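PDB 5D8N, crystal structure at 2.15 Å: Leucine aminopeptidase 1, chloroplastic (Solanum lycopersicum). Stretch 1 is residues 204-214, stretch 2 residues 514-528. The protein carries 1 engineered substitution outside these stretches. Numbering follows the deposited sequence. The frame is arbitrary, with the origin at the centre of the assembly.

Stretch 1 204-214: KYAEHVCAGVI
Stretch 2, residues 514-528: ATGYGVSTLVEWVLR

A single direct hydrogen bond joins the two stretches, and it is very short: Tyr205 OH donates to Glu524 OE2 at 2.5 Å, with OE2 at the ring edge, near its plane. Tyr205 has chi1 165° (t) and chi2 77°, and its CA-to-CB bond points toward the second stretch. The CA-to-CB bond of Glu524 points sideways relative to stretch 1, and chi1 -74° (m), chi2 -67° (m) and chi3 -27° bring its end nearer. Its other oxygen, OE1, is held by Arg528 NE at 2.8 Å in a salt bridge, with Arg528 NH2 also donating to OE1 at 2.9 Å. A water extends the link, donating to Tyr205 OH (3.0 Å) and to Ser520 O (2.9 Å).

Residues 204-214 are helical throughout. In stretch 2 a loop leads through the N-cap Gly518 into a helix from Val519 to about Leu527. The helices run at 132° between N-to-C directions, with axes 9.7 Å apart at closest approach. The nearest CA pairs mark the register: Val209 to Ser520 CA-CA 6.3 Å, Val213 to Gly516 CA-CA 4.9 Å.

Much of the remaining packing is between apolar side chains; the stretches bury 401 Å² in total. Val209, Val213, Val519 and Val523 all adopt t, compact branched side chains suited to a close interface. Val209 CG2 meets Val523 CG1 at 4.1 Å, and Val213 CG2 meets Val519 CB at 3.9 Å. Leu527 (m, t) brings CD1 within 3.5 Å of Tyr205 CE1, approaching the ring obliquely.

Gly516 permits the closest backbone approach. Its positive phi (phi/psi 72/23) by itself favours glycine, and its CA lies 3.9 Å from Val213 O, where an ideal CB would clash at 2.5 Å. Gly212 is a separate tight spot: an ideal CB would lie 3.3 Å from Val519 CG1 and be crowded by Val209 O, 3.2 Å away in its own helix. Gly518 (111/-36) answers to its own backbone angles, not to stretch 1.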

# COMPACT_ATOMS: atom_id res chain seq x y z
N LYS A 204 -24.88 47.07 -5.40
CA LYS A 204 -24.07 47.12 -6.59
C LYS A 204 -22.65 46.58 -6.29
O LYS A 204 -22.04 45.89 -7.12
CB LYS A 204 -24.01 48.56 -7.09
CG LYS A 204 -23.72 48.70 -8.57
CD LYS A 204 -24.88 48.33 -9.46
CE LYS A 204 -24.80 49.07 -10.79
NZ LYS A 204 -23.46 48.98 -11.46
N TYR A 205 -22.10 46.99 -5.16
CA TYR A 205 -20.80 46.49 -4.71
C TYR A 205 -20.85 44.97 -4.66
O TYR A 205 -19.95 44.31 -5.19
CB TYR A 205 -20.44 47.07 -3.33
CG TYR A 205 -19.29 46.37 -2.60
CD1 TYR A 205 -17.96 46.58 -2.94
CD2 TYR A 205 -19.54 45.61 -1.48
CE1 TYR A 205 -16.93 45.90 -2.30
CE2 TYR A 205 -18.52 45.00 -0.78
CZ TYR A 205 -17.22 45.11 -1.22
OH TYR A 205 -16.20 44.49 -0.51
N ALA A 206 -21.90 44.43 -4.04
CA ALA A 206 -22.04 42.98 -3.89
C ALA A 206 -22.08 42.34 -5.27
O ALA A 206 -21.46 41.30 -5.52
CB ALA A 206 -23.30 42.62 -3.11
N GLU A 207 -22.83 42.97 -6.18
CA GLU A 207 -22.91 42.45 -7.54
C GLU A 207 -21.53 42.44 -8.21
O GLU A 207 -21.24 41.50 -8.94
CB GLU A 207 -23.93 43.22 -8.40
CG GLU A 207 -25.36 42.98 -7.97
CD GLU A 207 -26.36 43.90 -8.66
OE1 GLU A 207 -26.09 45.11 -8.74
OE2 GLU A 207 -27.41 43.43 -9.13
N HIS A 208 -20.72 43.47 -7.98
CA HIS A 208 -19.40 43.53 -8.58
C HIS A 208 -18.53 42.39 -8.04
O HIS A 208 -17.80 41.74 -8.79
CB HIS A 208 -18.72 44.87 -8.28
CG HIS A 208 -19.42 46.05 -8.87
ND1 HIS A 208 -20.17 45.96 -10.03
CD2 HIS A 208 -19.39 47.36 -8.54
CE1 HIS A 208 -20.59 47.16 -10.37
NE2 HIS A 208 -20.16 48.02 -9.46
N VAL A 209 -18.60 42.18 -6.73
CA VAL A 209 -17.84 41.11 -6.13
C VAL A 209 -18.31 39.76 -6.70
O VAL A 209 -17.48 38.93 -7.06
CB VAL A 209 -17.95 41.16 -4.59
CG1 VAL A 209 -17.33 39.93 -3.97
CG2 VAL A 209 -17.25 42.40 -4.07
N CYS A 210 -19.62 39.53 -6.73
CA CYS A 210 -20.16 38.27 -7.26
C CYS A 210 -19.65 37.98 -8.66
O CYS A 210 -19.40 36.84 -9.01
CB CYS A 210 -21.69 38.23 -7.26
SG CYS A 210 -22.42 38.14 -5.59
N ALA A 211 -19.55 39.00 -9.51
CA ALA A 211 -19.10 38.75 -10.87
C ALA A 211 -17.66 38.24 -10.87
O ALA A 211 -17.28 37.40 -11.69
CB ALA A 211 -19.26 40.00 -11.74
N GLY A 212 -16.86 38.74 -9.94
CA GLY A 212 -15.54 38.18 -9.70
C GLY A 212 -15.55 36.76 -9.16
O GLY A 212 -14.80 35.93 -9.60
N VAL A 213 -16.42 36.47 -8.20
CA VAL A 213 -16.53 35.13 -7.65
C VAL A 213 -16.92 34.12 -8.74
O VAL A 213 -16.34 33.04 -8.85
CB VAL A 213 -17.55 35.10 -6.51
CG1 VAL A 213 -17.79 33.67 -6.05
CG2 VAL A 213 -17.06 35.93 -5.32
N ILE A 214 -17.88 34.51 -9.56
CA ILE A 214 -18.37 33.66 -10.64
C ILE A 214 -17.33 33.41 -11.73
O ILE A 214 -17.14 32.27 -12.14
CB ILE A 214 -19.67 34.23 -11.23
CG1 ILE A 214 -20.79 33.95 -10.24
CG2 ILE A 214 -19.98 33.59 -12.59
CD1 ILE A 214 -22.07 34.71 -10.54
N ALA A 514 -16.52 24.28 -8.18
CA ALA A 514 -15.66 25.31 -7.62
C ALA A 514 -16.46 26.34 -6.82
O ALA A 514 -17.63 26.58 -7.09
CB ALA A 514 -14.90 25.99 -8.75
N THR A 515 -15.78 27.02 -5.90
CA THR A 515 -16.45 28.00 -5.05
C THR A 515 -16.13 29.43 -5.41
O THR A 515 -16.88 30.33 -5.05
CB THR A 515 -16.08 27.81 -3.55
OG1 THR A 515 -14.68 27.90 -3.42
CG2 THR A 515 -16.54 26.43 -3.04
N GLY A 516 -14.94 29.67 -5.95
CA GLY A 516 -14.40 31.01 -6.10
C GLY A 516 -13.99 31.60 -4.77
O GLY A 516 -13.91 32.83 -4.62
N TYR A 517 -13.71 30.72 -3.80
CA TYR A 517 -13.13 31.12 -2.54
C TYR A 517 -11.96 32.07 -2.73
O TYR A 517 -11.03 31.78 -3.48
CB TYR A 517 -12.70 29.90 -1.72
CG TYR A 517 -12.06 30.26 -0.40
CD1 TYR A 517 -10.71 30.53 -0.30
CD2 TYR A 517 -12.80 30.24 0.77
CE1 TYR A 517 -10.15 30.95 0.89
CE2 TYR A 517 -12.22 30.50 1.99
CZ TYR A 517 -10.91 30.92 2.04
OH TYR A 517 -10.36 31.20 3.27
N GLY A 518 -11.93 33.10 -1.91
CA GLY A 518 -10.81 34.02 -1.82
C GLY A 518 -11.17 35.39 -2.36
O GLY A 518 -10.58 36.39 -1.94
N VAL A 519 -11.99 35.44 -3.42
CA VAL A 519 -12.24 36.69 -4.12
C VAL A 519 -12.75 37.72 -3.14
O VAL A 519 -12.22 38.82 -3.05
CB VAL A 519 -13.23 36.52 -5.28
CG1 VAL A 519 -13.61 37.86 -5.87
CG2 VAL A 519 -12.64 35.65 -6.37
N SER A 520 -13.79 37.38 -2.40
CA SER A 520 -14.42 38.38 -1.54
C SER A 520 -13.47 38.88 -0.47
O SER A 520 -13.47 40.06 -0.12
CB SER A 520 -15.73 37.86 -0.92
OG SER A 520 -15.46 36.66 -0.18
N THR A 521 -12.69 37.97 0.11
CA THR A 521 -11.73 38.37 1.14
C THR A 521 -10.64 39.30 0.56
O THR A 521 -10.28 40.32 1.17
CB THR A 521 -11.10 37.14 1.82
OG1 THR A 521 -12.13 36.37 2.46
CG2 THR A 521 -10.08 37.53 2.86
N LEU A 522 -10.12 38.95 -0.61
CA LEU A 522 -9.11 39.80 -1.22
C LEU A 522 -9.63 41.20 -1.53
O LEU A 522 -8.92 42.20 -1.35
CB LEU A 522 -8.55 39.16 -2.49
CG LEU A 522 -7.78 37.84 -2.29
CD1 LEU A 522 -7.32 37.29 -3.62
CD2 LEU A 522 -6.64 37.95 -1.30
N VAL A 523 -10.85 41.27 -2.05
CA VAL A 523 -11.46 42.56 -2.33
C VAL A 523 -11.57 43.37 -1.05
O VAL A 523 -11.23 44.57 -1.04
CB VAL A 523 -12.82 42.42 -3.03
CG1 VAL A 523 -13.56 43.76 -3.05
CG2 VAL A 523 -12.63 41.88 -4.43
N GLU A 524 -12.10 42.75 0.01
CA GLU A 524 -12.22 43.46 1.28
C GLU A 524 -10.85 43.93 1.74
O GLU A 524 -10.72 45.02 2.28
CB GLU A 524 -12.86 42.61 2.37
CG GLU A 524 -14.36 42.43 2.21
CD GLU A 524 -15.16 43.72 2.40
OE1 GLU A 524 -14.70 44.62 3.14
OE2 GLU A 524 -16.32 43.75 1.92
N TRP A 525 -9.84 43.09 1.60
CA TRP A 525 -8.52 43.46 2.08
C TRP A 525 -7.98 44.67 1.31
O TRP A 525 -7.38 45.57 1.88
CB TRP A 525 -7.55 42.28 1.93
CG TRP A 525 -6.14 42.60 2.32
CD1 TRP A 525 -5.67 42.83 3.58
CD2 TRP A 525 -5.04 42.81 1.44
NE1 TRP A 525 -4.31 42.99 3.55
CE2 TRP A 525 -3.90 43.05 2.24
CE3 TRP A 525 -4.86 42.66 0.06
CZ2 TRP A 525 -2.62 43.18 1.71
CZ3 TRP A 525 -3.59 42.83 -0.48
CH2 TRP A 525 -2.48 43.05 0.35
N VAL A 526 -8.09 44.64 -0.01
CA VAL A 526 -7.66 45.79 -0.83
C VAL A 526 -8.36 47.07 -0.41
O VAL A 526 -7.72 48.11 -0.25
CB VAL A 526 -7.89 45.53 -2.34
CG1 VAL A 526 -7.71 46.79 -3.17
CG2 VAL A 526 -6.93 44.45 -2.81
N LEU A 527 -9.68 46.98 -0.23
CA LEU A 527 -10.49 48.13 0.13
C LEU A 527 -10.19 48.69 1.51
O LEU A 527 -10.35 49.89 1.73
CB LEU A 527 -11.96 47.76 0.09
CG LEU A 527 -12.49 47.63 -1.34
CD1 LEU A 527 -14.00 47.45 -1.30
CD2 LEU A 527 -12.15 48.84 -2.18
N ARG A 528 -9.73 47.85 2.42
CA ARG A 528 -9.47 48.30 3.78
C ARG A 528 -8.04 48.83 3.88
O ARG A 528 -7.61 49.27 4.92
CB ARG A 528 -9.70 47.16 4.78
CG ARG A 528 -11.19 46.95 5.06
CD ARG A 528 -11.60 45.53 5.47
NE ARG A 528 -13.04 45.36 5.28
CZ ARG A 528 -13.99 45.75 6.14
NH1 ARG A 528 -13.66 46.12 7.38
NH2 ARG A 528 -15.27 45.72 5.79
O HOH W 1 -15.81 41.56 -0.79